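TetR family transcriptional repressor LfrR (Mycobacterium smegmatis, PDB 2V57) represses transcription of the lfrRA operon, which includes its own gene, by binding directly to the promoter region upstream of lfrR. Local coordinates at residues Asp21-Met24 with Leu25-Asp29; Pro31-Ala34 with Leu35-Ala39; Ala42-Arg46 with Ser47-Arg51; Arg61-Ala64 with Arg65-Asp69; Gly100-Val103 with Leu104-Tyr108. One frame throughout, in Å; residues are numbered along the deposited sequence.

Contact 1 (Asp21-Met24 with Leu25-Asp29); sequences DAAM and LVLAD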
loop_
_atom_site.group_PDB
_atom_site.type_symbol
_atom_site.label_atom_id
_atom_site.label_comp_id
_atom_site.label_asym_id
_atom_site.label_seq_id
_atom_site.Cartn_x
_atom_site.Cartn_y
_atom_site.Cartn_z
ATOM N N ASP B 21 -2.088 -2.695 21.643
ATOM C CA ASP B 21 -0.739 -3.206 21.479
ATOM C C ASP B 21 -0.788 -4.653 20.984
ATOM O O ASP B 21 0.009 -5.049 20.146
ATOM C CB ASP B 21 0.053 -3.114 22.785
ATOM C CG ASP B 21 0.554 -1.699 23.082
ATOM O OD1 ASP B 21 0.382 -0.804 22.237
ATOM O OD2 ASP B 21 1.129 -1.493 24.177
ATOM N N ALA B 22 -1.744 -5.427 21.489
ATOM C CA ALA B 22 -1.923 -6.793 21.016
ATOM C C ALA B 22 -2.394 -6.827 19.558
ATOM O O ALA B 22 -1.973 -7.693 18.779
ATOM C CB ALA B 22 -2.899 -7.566 21.913
ATOM N N ALA B 23 -3.265 -5.898 19.197
ATOM C CA ALA B 23 -3.756 -5.820 17.833
ATOM C C ALA B 23 -2.610 -5.489 16.879
ATOM O O ALA B 23 -2.500 -6.069 15.801
ATOM C CB ALA B 23 -4.892 -4.788 17.726
ATOM N N MET B 24 -1.757 -4.551 17.280
ATOM C CA MET B 24 -0.621 -4.162 16.441
ATOM C C MET B 24 0.307 -5.343 16.141
ATOM O O MET B 24 0.846 -5.464 15.032
ATOM C CB MET B 24 0.180 -3.037 17.106
ATOM C CG MET B 24 -0.407 -1.670 16.942
ATOM S SD MET B 24 0.666 -0.420 17.655
ATOM C CE MET B 24 2.176 -0.733 16.748
ATOM N N LEU B 25 0.502 -6.220 17.127
ATOM C CA LEU B 25 1.368 -7.383 16.918
ATOM C C LEU B 25 0.672 -8.492 16.135
ATOM O O LEU B 25 1.229 -9.071 15.190
ATOM C CB LEU B 25 1.850 -7.917 18.278
ATOM C CG LEU B 25 2.701 -9.184 18.262
ATOM C CD1 LEU B 25 4.056 -8.915 17.608
ATOM C CD2 LEU B 25 2.867 -9.709 19.690
ATOM N N VAL B 26 -0.561 -8.793 16.524
ATOM C CA VAL B 26 -1.267 -9.943 15.964
ATOM C C VAL B 26 -1.678 -9.707 14.503
ATOM O O VAL B 26 -1.470 -10.563 13.642
ATOM C CB VAL B 26 -2.506 -10.284 16.804
ATOM C CG1 VAL B 26 -3.388 -11.312 16.084
ATOM C CG2 VAL B 26 -2.063 -10.799 18.192
ATOM N N LEU B 27 -2.240 -8.545 14.222
ATOM C CA LEU B 27 -2.731 -8.288 12.871
ATOM C C LEU B 27 -1.601 -8.106 11.871
ATOM O O LEU B 27 -1.799 -8.296 10.678
ATOM C CB LEU B 27 -3.668 -7.071 12.850
ATOM C CG LEU B 27 -4.957 -7.258 13.645
ATOM C CD1 LEU B 27 -5.644 -5.913 13.835
ATOM C CD2 LEU B 27 -5.874 -8.259 12.939
ATOM N N ALA B 28 -0.417 -7.729 12.349
ATOM C CA ALA B 28 0.736 -7.624 11.454
ATOM C C ALA B 28 1.178 -8.968 10.866
ATOM O O ALA B 28 1.887 -8.999 9.867
ATOM C CB ALA B 28 1.903 -6.941 12.140
ATOM N N ASP B 29 0.776 -10.076 11.479
ATOM C CA ASP B 29 1.226 -11.379 11.012
ATOM C C ASP B 29 0.041 -12.267 10.681
ATOM O O ASP B 29 0.179 -13.290 10.007
ATOM C CB ASP B 29 2.123 -12.044 12.062
ATOM C CG ASP B 29 3.414 -11.272 12.302
ATOM O OD1 ASP B 29 3.828 -10.498 11.408
ATOM O OD2 ASP B 29 4.015 -11.432 13.387
#
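Ala23 and Leu27, one helical turn apart, meet through both backbone and side chain. The amide of Leu27 donates to Ala23 O over 2.9 Å with an N-H...O angle of 161°, and the isobutyl group of Leu27 folds back over the same carbonyl: its CG lies 3.5 Å from Ala23 O, and its CD1 ends 4.1 Å from Ala23 CB. Leu27 has CG beside its own backbone N (chi1 -65°), a torsion that turns the branch back along the helix toward Ala23. One residue earlier the same relation recurs, with Val26 N bonded to Ala22 O at 2.9 Å while Val26 CG2 sits against that oxygen at 3.2 Å. The bond from Leu25 N to Asp21 O is longer, 3.3 Å, and Leu25 N also makes a weak second bond to Ala22 O. These are the last turns of helix 11-27, the first helix of the TetR-type DNA-binding domain. Ala28 lays its CB against Met24 O at 3.4 Å, and its own carbonyl accepts a hydrogen bond from Lys164 NZ. Further out, Met24 and Leu27 pack on Leu63 of helix 56-77 and on Ile102 of helix 102-106. On another flank Val26 rests against Ala33, Asp37 and Ala41, and Leu27 also reaches Ile38, all in or just before helix 35-42.

Contact 2 (Pro31-Ala34 with Leu35-Ala39); sequences PTAA and LGDIA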
loop_
_atom_site.group_PDB
_atom_site.type_symbol
_atom_site.label_atom_id
_atom_site.label_comp_id
_atom_site.label_asym_id
_atom_site.label_seq_id
_atom_site.Cartn_x
_atom_site.Cartn_y
_atom_site.Cartn_z
ATOM N N PRO B 31 -3.528 -11.076 9.494
ATOM C CA PRO B 31 -4.447 -9.976 9.165
ATOM C C PRO B 31 -5.928 -10.312 9.322
ATOM O O PRO B 31 -6.742 -9.395 9.480
ATOM C CB PRO B 31 -4.132 -9.665 7.695
ATOM C CG PRO B 31 -2.811 -10.329 7.410
ATOM C CD PRO B 31 -2.724 -11.508 8.335
ATOM N N THR B 32 -6.271 -11.591 9.292
ATOM C CA THR B 32 -7.659 -11.991 9.456
ATOM C C THR B 32 -7.999 -12.439 10.874
ATOM O O THR B 32 -9.087 -12.963 11.096
ATOM C CB THR B 32 -8.046 -13.131 8.481
ATOM O OG1 THR B 32 -7.200 -14.265 8.698
ATOM C CG2 THR B 32 -7.901 -12.675 7.039
ATOM N N ALA B 33 -7.081 -12.250 11.820
ATOM C CA ALA B 33 -7.319 -12.666 13.213
ATOM C C ALA B 33 -8.612 -12.110 13.802
ATOM O O ALA B 33 -8.887 -10.918 13.714
ATOM C CB ALA B 33 -6.130 -12.278 14.111
ATOM N N ALA B 34 -9.391 -12.982 14.432
ATOM C CA ALA B 34 -10.625 -12.572 15.097
ATOM C C ALA B 34 -10.379 -11.688 16.324
ATOM O O ALA B 34 -9.317 -11.734 16.956
ATOM C CB ALA B 34 -11.430 -13.807 15.499
ATOM N N LEU B 35 -11.381 -10.888 16.661
ATOM C CA LEU B 35 -11.306 -10.025 17.830
ATOM C C LEU B 35 -10.974 -10.833 19.095
ATOM O O LEU B 35 -10.212 -10.380 19.945
ATOM C CB LEU B 35 -12.615 -9.249 17.984
ATOM C CG LEU B 35 -12.699 -8.147 19.040
ATOM C CD1 LEU B 35 -11.572 -7.141 18.847
ATOM C CD2 LEU B 35 -14.032 -7.459 18.933
ATOM N N GLY B 36 -11.540 -12.031 19.205
ATOM C CA GLY B 36 -11.296 -12.900 20.348
ATOM C C GLY B 36 -9.860 -13.371 20.435
ATOM O O GLY B 36 -9.309 -13.584 21.515
ATOM N N ASP B 37 -9.238 -13.543 19.281
ATOM C CA ASP B 37 -7.852 -13.955 19.246
ATOM C C ASP B 37 -6.974 -12.796 19.713
ATOM O O ASP B 37 -5.992 -12.987 20.427
ATOM C CB ASP B 37 -7.477 -14.393 17.836
ATOM C CG ASP B 37 -6.096 -14.963 17.767
ATOM O OD1 ASP B 37 -5.141 -14.161 17.700
ATOM O OD2 ASP B 37 -5.969 -16.209 17.789
ATOM N N ILE B 38 -7.337 -11.588 19.312
ATOM C CA ILE B 38 -6.638 -10.401 19.802
ATOM C C ILE B 38 -6.825 -10.251 21.312
ATOM O O ILE B 38 -5.889 -9.877 22.035
ATOM C CB ILE B 38 -7.108 -9.137 19.063
ATOM C CG1 ILE B 38 -6.688 -9.223 17.593
ATOM C CG2 ILE B 38 -6.536 -7.883 19.705
ATOM C CD1 ILE B 38 -7.237 -8.103 16.738
ATOM N N ALA B 39 -8.027 -10.565 21.792
ATOM C CA ALA B 39 -8.303 -10.494 23.229
ATOM C C ALA B 39 -7.322 -11.380 23.998
ATOM O O ALA B 39 -6.670 -10.960 24.967
ATOM C CB ALA B 39 -9.727 -10.933 23.512
#
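Asp37 and Ile38 reach back from the first turn of helix 35-42 toward Ala33 and Ala34. This is the start of the first helix of the helix-turn-helix motif, which spans residues 34-53, and Ala34 holds its N-cap position. With only a methyl group, Ala34 cannot cap the helix through its side chain; its part in the junction is played by the carbonyl. Ala34 O accepts the amide of Ile38 at 3.1 Å with an N-H...O angle of 161°, and Asp37 N adds a weak bond at 2.9 Å.

The side chains are disposed around this oxygen. Asp37 has its CB 3.4 Å from Ala34 O, and the carboxylate stands anti to the Asp37 backbone N (chi1 -174°), which brings OD1 to 4.2 Å from Ala33 CB. The approach is a van der Waals one, carboxylate oxygen against methyl. Ile38 takes a different torsion, with CG1 beside its own backbone N (chi1 -66°), and this swings its longer branch back toward the cap, with CG1 3.7 Å from Ala34 O. Leu35, by contrast, directs its CB away from the loop and packs on Val49, His50 and Leu59. Ile38 also touches Ala23 of helix 11-27, while Pro31 and Thr32 pack on Pro110 and Ser111 of the second subunit. The loop is tied down by Arg56, which donates to Pro31 O through NH2 and to Ala33 O through NE. The Ile38 CD1 methyl ends 4.4 Å from Ala33 O.

Contact 3 (Ala42-Arg46 with Ser47-Arg51); sequences AGVGR and STVHR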
loop_
_atom_site.group_PDB
_atom_site.type_symbol
_atom_site.label_atom_id
_atom_site.label_comp_id
_atom_site.label_asym_id
_atom_site.label_seq_id
_atom_site.Cartn_x
_atom_site.Cartn_y
_atom_site.Cartn_z
ATOM N N ALA B 42 -3.974 -10.077 24.338
ATOM C CA ALA B 42 -3.952 -8.941 25.255
ATOM C C ALA B 42 -4.134 -9.371 26.700
ATOM O O ALA B 42 -3.997 -8.556 27.603
ATOM C CB ALA B 42 -5.028 -7.942 24.889
ATOM N N GLY B 43 -4.457 -10.642 26.917
ATOM C CA GLY B 43 -4.634 -11.145 28.269
ATOM C C GLY B 43 -5.976 -10.763 28.872
ATOM O O GLY B 43 -6.134 -10.695 30.093
ATOM N N VAL B 44 -6.954 -10.509 28.012
ATOM C CA VAL B 44 -8.296 -10.154 28.473
ATOM C C VAL B 44 -9.347 -11.051 27.827
ATOM O O VAL B 44 -9.105 -11.660 26.784
ATOM C CB VAL B 44 -8.627 -8.677 28.200
ATOM C CG1 VAL B 44 -7.613 -7.778 28.885
ATOM C CG2 VAL B 44 -8.651 -8.403 26.703
ATOM N N GLY B 45 -10.514 -11.140 28.456
ATOM C CA GLY B 45 -11.581 -11.968 27.930
ATOM C C GLY B 45 -12.273 -11.347 26.730
ATOM O O GLY B 45 -12.294 -10.121 26.554
ATOM N N ARG B 46 -12.847 -12.203 25.892
ATOM C CA ARG B 46 -13.618 -11.745 24.748
ATOM C C ARG B 46 -14.712 -10.791 25.223
ATOM O O ARG B 46 -15.006 -9.778 24.585
ATOM C CB ARG B 46 -14.235 -12.937 24.019
ATOM C CG ARG B 46 -14.600 -12.646 22.583
ATOM C CD ARG B 46 -15.309 -13.824 21.940
ATOM N NE ARG B 46 -15.675 -13.538 20.555
ATOM C CZ ARG B 46 -14.997 -13.972 19.497
ATOM N NH1 ARG B 46 -13.916 -14.727 19.655
ATOM N NH2 ARG B 46 -15.408 -13.662 18.276
ATOM N N SER B 47 -15.298 -11.125 26.366
ATOM C CA SER B 47 -16.339 -10.313 26.975
ATOM C C SER B 47 -15.836 -8.894 27.264
ATOM O O SER B 47 -16.507 -7.897 26.975
ATOM C CB SER B 47 -16.805 -10.990 28.266
ATOM O OG SER B 47 -17.872 -10.289 28.862
ATOM N N THR B 48 -14.637 -8.817 27.827
ATOM C CA THR B 48 -14.016 -7.542 28.147
ATOM C C THR B 48 -13.700 -6.735 26.890
ATOM O O THR B 48 -13.960 -5.534 26.838
ATOM C CB THR B 48 -12.743 -7.757 28.964
ATOM O OG1 THR B 48 -13.095 -8.415 30.183
ATOM C CG2 THR B 48 -12.080 -6.428 29.283
ATOM N N VAL B 49 -13.153 -7.389 25.872
ATOM C CA VAL B 49 -12.790 -6.662 24.657
ATOM C C VAL B 49 -14.017 -5.987 24.031
ATOM O O VAL B 49 -13.929 -4.890 23.483
ATOM C CB VAL B 49 -12.065 -7.569 23.629
ATOM C CG1 VAL B 49 -11.815 -6.819 22.342
ATOM C CG2 VAL B 49 -10.748 -8.021 24.187
ATOM N N HIS B 50 -15.172 -6.633 24.137
ATOM C CA HIS B 50 -16.384 -6.080 23.537
ATOM C C HIS B 50 -16.919 -4.839 24.255
ATOM O O HIS B 50 -17.651 -4.039 23.666
ATOM C CB HIS B 50 -17.465 -7.155 23.379
ATOM C CG HIS B 50 -17.180 -8.121 22.274
ATOM N ND1 HIS B 50 -17.215 -9.488 22.447
ATOM C CD2 HIS B 50 -16.814 -7.915 20.988
ATOM C CE1 HIS B 50 -16.905 -10.082 21.308
ATOM N NE2 HIS B 50 -16.654 -9.151 20.407
ATOM N N ARG B 51 -16.534 -4.663 25.513
ATOM C CA ARG B 51 -16.860 -3.426 26.230
ATOM C C ARG B 51 -15.978 -2.270 25.778
ATOM O O ARG B 51 -16.258 -1.102 26.076
ATOM C CB ARG B 51 -16.713 -3.613 27.744
ATOM C CG ARG B 51 -17.768 -4.509 28.365
ATOM C CD ARG B 51 -17.599 -4.601 29.876
ATOM N NE ARG B 51 -16.256 -5.032 30.251
ATOM C CZ ARG B 51 -15.938 -5.541 31.438
ATOM N NH1 ARG B 51 -16.873 -5.685 32.370
ATOM N NH2 ARG B 51 -14.688 -5.909 31.694
#
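The backbone leaves helix 35-42 through a Schellman motif at Gly43, where phi is positive (78°), and enters the next helix at Gly45, the N-cap residue, whose carbonyl receives Val49 N at 2.9 Å; Arg46 O then takes His50 N at 3.2 Å. Val44, in the turn itself, aims its side chain at the new helix. Its CG2, wedged between its own backbone N and carbonyl carbon, meets Val49 CG2 at 3.3 Å, tighter than usual van der Waals contact, and the two side chains cross at about a right angle. Thr48 brings CB to 3.4 Å from Gly45 O.

On another side of the helix Arg46 and His50 run side by side in the same direction. Extended from CG to NE, the arginine runs alongside the imidazole, with Arg46 CG and NE each 3.7 Å from His50 CE1. The guanidinium and ring planes are 56° apart. Val49 also packs on Ala39. Residues 42-51 run from the end of the first helix through the turn and most of the recognition helix of the helix-turn-helix motif that binds DNA.

Contact 4 (Arg61-Ala64 with Arg65-Asp69); sequences RALA and RHVHD. With SO4 (sulfate ion), chain G.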
loop_
_atom_site.group_PDB
_atom_site.type_symbol
_atom_site.label_atom_id
_atom_site.label_comp_id
_atom_site.label_asym_id
_atom_site.label_seq_id
_atom_site.Cartn_x
_atom_site.Cartn_y
_atom_site.Cartn_z
ATOM N N ARG B 61 -10.569 0.536 13.274
ATOM C CA ARG B 61 -10.538 1.987 13.192
ATOM C C ARG B 61 -9.740 2.613 14.355
ATOM O O ARG B 61 -8.887 3.499 14.151
ATOM C CB ARG B 61 -11.966 2.531 13.081
ATOM C CG ARG B 61 -12.713 1.966 11.842
ATOM C CD ARG B 61 -14.229 1.932 12.067
ATOM N NE ARG B 61 -14.891 1.079 11.080
ATOM C CZ ARG B 61 -15.706 1.541 10.139
ATOM N NH1 ARG B 61 -15.967 2.832 10.095
ATOM N NH2 ARG B 61 -16.268 0.718 9.261
ATOM N N ALA B 62 -9.970 2.126 15.571
ATOM C CA ALA B 62 -9.150 2.541 16.723
ATOM C C ALA B 62 -7.637 2.287 16.549
ATOM O O ALA B 62 -6.810 3.133 16.912
ATOM C CB ALA B 62 -9.644 1.865 18.001
ATOM N N LEU B 63 -7.276 1.133 15.994
ATOM C CA LEU B 63 -5.867 0.796 15.807
ATOM C C LEU B 63 -5.259 1.781 14.811
ATOM O O LEU B 63 -4.150 2.290 15.010
ATOM C CB LEU B 63 -5.735 -0.634 15.265
ATOM C CG LEU B 63 -4.349 -1.155 14.854
ATOM C CD1 LEU B 63 -3.474 -1.305 16.058
ATOM C CD2 LEU B 63 -4.455 -2.498 14.117
ATOM N N ALA B 64 -6.001 2.046 13.739
ATOM C CA ALA B 64 -5.538 2.960 12.693
ATOM C C ALA B 64 -5.336 4.372 13.255
ATOM O O ALA B 64 -4.301 5.006 13.014
ATOM C CB ALA B 64 -6.509 2.946 11.484
ATOM N N ARG B 65 -6.314 4.880 14.001
ATOM C CA ARG B 65 -6.096 6.106 14.760
ATOM C C ARG B 65 -4.797 6.044 15.615
ATOM O O ARG B 65 -3.944 6.933 15.545
ATOM C CB ARG B 65 -7.323 6.452 15.633
ATOM C CG ARG B 65 -8.565 6.940 14.852
ATOM C CD ARG B 65 -9.591 7.557 15.816
ATOM N NE ARG B 65 -10.179 6.589 16.754
ATOM C CZ ARG B 65 -11.190 5.767 16.440
ATOM N NH1 ARG B 65 -11.698 4.948 17.349
ATOM N NH2 ARG B 65 -11.703 5.768 15.215
ATOM N N HIS B 66 -4.643 4.984 16.398
ATOM C CA HIS B 66 -3.494 4.853 17.291
ATOM C C HIS B 66 -2.162 4.880 16.531
ATOM O O HIS B 66 -1.241 5.608 16.929
ATOM C CB HIS B 66 -3.613 3.583 18.152
ATOM C CG HIS B 66 -2.464 3.381 19.107
ATOM N ND1 HIS B 66 -2.187 4.249 20.141
ATOM C CD2 HIS B 66 -1.539 2.395 19.187
ATOM C CE1 HIS B 66 -1.132 3.810 20.809
ATOM N NE2 HIS B 66 -0.721 2.689 20.250
ATOM N N VAL B 67 -2.070 4.117 15.436
ATOM C CA VAL B 67 -0.878 4.128 14.601
ATOM C C VAL B 67 -0.585 5.487 13.974
ATOM O O VAL B 67 0.572 5.907 13.944
ATOM C CB VAL B 67 -0.903 3.019 13.512
ATOM C CG1 VAL B 67 0.327 3.125 12.616
ATOM C CG2 VAL B 67 -0.959 1.638 14.180
ATOM N N HIS B 68 -1.610 6.166 13.450
ATOM C CA HIS B 68 -1.418 7.535 12.957
ATOM C C HIS B 68 -0.892 8.449 14.074
ATOM O O HIS B 68 -0.001 9.282 13.840
ATOM C CB HIS B 68 -2.712 8.106 12.373
ATOM C CG HIS B 68 -2.572 9.498 11.851
ATOM N ND1 HIS B 68 -1.822 9.802 10.735
ATOM C CD2 HIS B 68 -3.067 10.675 12.304
ATOM C CE1 HIS B 68 -1.874 11.101 10.515
ATOM N NE2 HIS B 68 -2.626 11.654 11.451
ATOM N N ASP B 69 -1.423 8.279 15.287
ATOM C CA ASP B 69 -0.919 9.011 16.465
ATOM C C ASP B 69 0.575 8.739 16.707
ATOM O O ASP B 69 1.359 9.661 16.982
ATOM C CB ASP B 69 -1.654 8.596 17.743
ATOM C CG ASP B 69 -3.082 9.096 17.816
ATOM O OD1 ASP B 69 -3.461 10.052 17.093
ATOM O OD2 ASP B 69 -3.825 8.511 18.635
HETATM S S SO4 G . -10.339 4.307 20.904
HETATM O O1 SO4 G . -9.961 4.991 19.681
HETATM O O2 SO4 G . -9.310 3.377 21.333
HETATM O O3 SO4 G . -10.569 5.269 21.993
HETATM O O4 SO4 G . -11.574 3.573 20.618
#
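A sulfate, probably taken up from the crystallisation liquor, sits on helix 56-77 where Arg65 folds back over the preceding turn. The guanidinium grips one sulfate oxygen, O1, with two nitrogens: NH1 at 2.9 Å and 157°, and NE through a weak bond at 3.3 Å. The sulfur lies at the edge of the guanidinium, in its plane, while one face of the group is turned to Arg61 O and to Ala62 CA, which lies 3.5 Å from the guanidinium plane, offset toward its rim. A bend at chi3 (-66°) makes this possible, turning the arginine back along the helix. Ala62 CB lies 3.6 Å from sulfate O1, and Tyr53 OH and Arg16 NH1 bind the anion from elsewhere in the chain. Helix 56-77 links the DNA-binding domain of this TetR-family repressor to the larger C-terminal domain, and its backbone here is regular: Arg65 N meets Arg61 O at 2.9 Å in an almost straight bond (179°). The inward side is apolar. Val67 CG2 lies 3.4 Å from Leu63 O and 4.3 Å from Leu63 CD1. Leu63 and Val67 both pack on Ile102, and Ala64 and Val67 meet Val106. Farther along, His68 donates from NE2 to Ile124 O, and Asp69 OD1 is bonded to Tyr121 OH, tying the helix to the region around helix 116-123.

Contact 5 (Gly100-Val103 with Leu104-Tyr108); sequences GPIV and LFVYY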
loop_
_atom_site.group_PDB
_atom_site.type_symbol
_atom_site.label_atom_id
_atom_site.label_comp_id
_atom_site.label_asym_id
_atom_site.label_seq_id
_atom_site.Cartn_x
_atom_site.Cartn_y
_atom_site.Cartn_z
ATOM N N GLY B 100 6.895 -0.324 12.364
ATOM C CA GLY B 100 6.703 -1.726 12.046
ATOM C C GLY B 100 5.659 -1.987 10.970
ATOM O O GLY B 100 5.004 -1.068 10.476
ATOM N N PRO B 101 5.507 -3.260 10.590
ATOM C CA PRO B 101 4.645 -3.655 9.477
ATOM C C PRO B 101 3.150 -3.453 9.718
ATOM O O PRO B 101 2.399 -3.671 8.777
ATOM C CB PRO B 101 4.969 -5.150 9.305
ATOM C CG PRO B 101 5.487 -5.569 10.650
ATOM C CD PRO B 101 6.295 -4.396 11.099
ATOM N N ILE B 102 2.709 -3.056 10.911
ATOM C CA ILE B 102 1.273 -2.786 11.083
ATOM C C ILE B 102 0.843 -1.625 10.178
ATOM O O ILE B 102 -0.327 -1.496 9.787
ATOM C CB ILE B 102 0.880 -2.514 12.564
ATOM C CG1 ILE B 102 -0.644 -2.627 12.746
ATOM C CG2 ILE B 102 1.404 -1.156 13.038
ATOM C CD1 ILE B 102 -1.168 -4.057 12.533
ATOM N N VAL B 103 1.799 -0.780 9.814
ATOM C CA VAL B 103 1.501 0.321 8.897
ATOM C C VAL B 103 0.955 -0.174 7.548
ATOM O O VAL B 103 0.131 0.496 6.937
ATOM C CB VAL B 103 2.720 1.265 8.709
ATOM C CG1 VAL B 103 2.401 2.374 7.706
ATOM C CG2 VAL B 103 3.151 1.834 10.070
ATOM N N LEU B 104 1.388 -1.353 7.103
ATOM C CA LEU B 104 0.850 -1.949 5.883
ATOM C C LEU B 104 -0.613 -2.306 6.059
ATOM O O LEU B 104 -1.405 -2.296 5.104
ATOM C CB LEU B 104 1.614 -3.226 5.524
ATOM C CG LEU B 104 3.094 -3.083 5.161
ATOM C CD1 LEU B 104 3.773 -4.440 5.260
ATOM C CD2 LEU B 104 3.251 -2.496 3.760
ATOM N N PHE B 105 -0.973 -2.659 7.283
ATOM C CA PHE B 105 -2.356 -3.036 7.553
ATOM C C PHE B 105 -3.241 -1.785 7.574
ATOM O O PHE B 105 -4.335 -1.792 6.998
ATOM C CB PHE B 105 -2.447 -3.843 8.863
ATOM C CG PHE B 105 -3.831 -4.396 9.174
ATOM C CD1 PHE B 105 -4.180 -5.684 8.816
ATOM C CD2 PHE B 105 -4.754 -3.639 9.887
ATOM C CE1 PHE B 105 -5.437 -6.209 9.129
ATOM C CE2 PHE B 105 -6.013 -4.157 10.199
ATOM C CZ PHE B 105 -6.351 -5.446 9.814
ATOM N N VAL B 106 -2.772 -0.700 8.197
ATOM C CA VAL B 106 -3.650 0.457 8.396
ATOM C C VAL B 106 -3.575 1.567 7.338
ATOM O O VAL B 106 -4.458 2.411 7.271
ATOM C CB VAL B 106 -3.494 1.092 9.805
ATOM C CG1 VAL B 106 -3.692 0.024 10.891
ATOM C CG2 VAL B 106 -2.134 1.792 9.945
ATOM N N TYR B 107 -2.540 1.558 6.504
ATOM C CA TYR B 107 -2.331 2.656 5.553
ATOM C C TYR B 107 -3.554 3.013 4.698
ATOM O O TYR B 107 -3.952 4.172 4.642
ATOM C CB TYR B 107 -1.123 2.376 4.653
ATOM C CG TYR B 107 -0.808 3.527 3.718
ATOM C CD1 TYR B 107 -0.190 4.688 4.189
ATOM C CD2 TYR B 107 -1.131 3.458 2.376
ATOM C CE1 TYR B 107 0.084 5.749 3.340
ATOM C CE2 TYR B 107 -0.848 4.511 1.516
ATOM C CZ TYR B 107 -0.241 5.653 2.001
ATOM O OH TYR B 107 0.038 6.701 1.137
ATOM N N TYR B 108 -4.157 2.013 4.065
ATOM C CA TYR B 108 -5.227 2.234 3.080
ATOM C C TYR B 108 -6.604 1.982 3.709
ATOM O O TYR B 108 -7.621 1.942 3.019
ATOM C CB TYR B 108 -5.004 1.312 1.860
ATOM C CG TYR B 108 -5.721 1.745 0.597
ATOM C CD1 TYR B 108 -5.443 2.975 -0.004
ATOM C CD2 TYR B 108 -6.683 0.917 -0.004
ATOM C CE1 TYR B 108 -6.120 3.386 -1.162
ATOM C CE2 TYR B 108 -7.357 1.311 -1.168
ATOM C CZ TYR B 108 -7.069 2.549 -1.741
ATOM O OH TYR B 108 -7.738 2.952 -2.883
#
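The short helix 102-106 belongs to the C-terminal domain, where it packs against helices 11-27 and 56-77, and Pro101 and Leu104 meet at its entry. Leu104 N donates to Pro101 O at 3.0 Å, but from well above the carbonyl plane, 59° out of it. The leucine side chain follows the same carbonyl, with CB 3.4 Å from Pro101 O, and Leu104 CD1 ends 4.3 Å from Pro101 CB.

Ile102 O serves two amides: Val106 N at 3.0 Å and, by a weak bond, Phe105 N at 2.8 Å. Beside it Ile102 CD1 touches Phe105 CB at 3.9 Å, the two side chains crossing obliquely. Phe105 has CG anti to its backbone N (chi1 -175°), which leads the ring away from the 100-103 segment toward Leu27, Pro31 and Leu60. In this all-helical TetR fold the helix also packs on helix 147-164, where Val103 meets Tyr160 and Leu104 meets Gln157 and Glu161. Tyr107 and Tyr108 reach the second subunit: Tyr107 OH is hydrogen-bonded to Glu161 OE2 of that subunit, and the Tyr108 ring meets Tyr108 of the same partner.

In the fold
Contacts 1, 2 and 3 follow one another through the three-helix DNA-binding domain, contacts 2 and 3 in its helix-turn-helix. Contact 1 packs on contact 2 through Val26 CG1 and Ala33 CB (3.5 Å), and contact 2 on contact 3 through Ala39 CB and Val49 CG2 (3.2 Å). Leu63 CD1 of contact 4 presses on Met24 CG of contact 1 at 3.2 Å, and Ile102 CD1 of contact 5 lies 3.5 Å from Met24 O. Val67 CG2 and Ile102 CG2 join contacts 4 and 5 at 3.8 Å. Contact 4 carries the sulfate, its centre about 19 Å from that of contact 3. Contacts 2 and 5 both touch the second subunit.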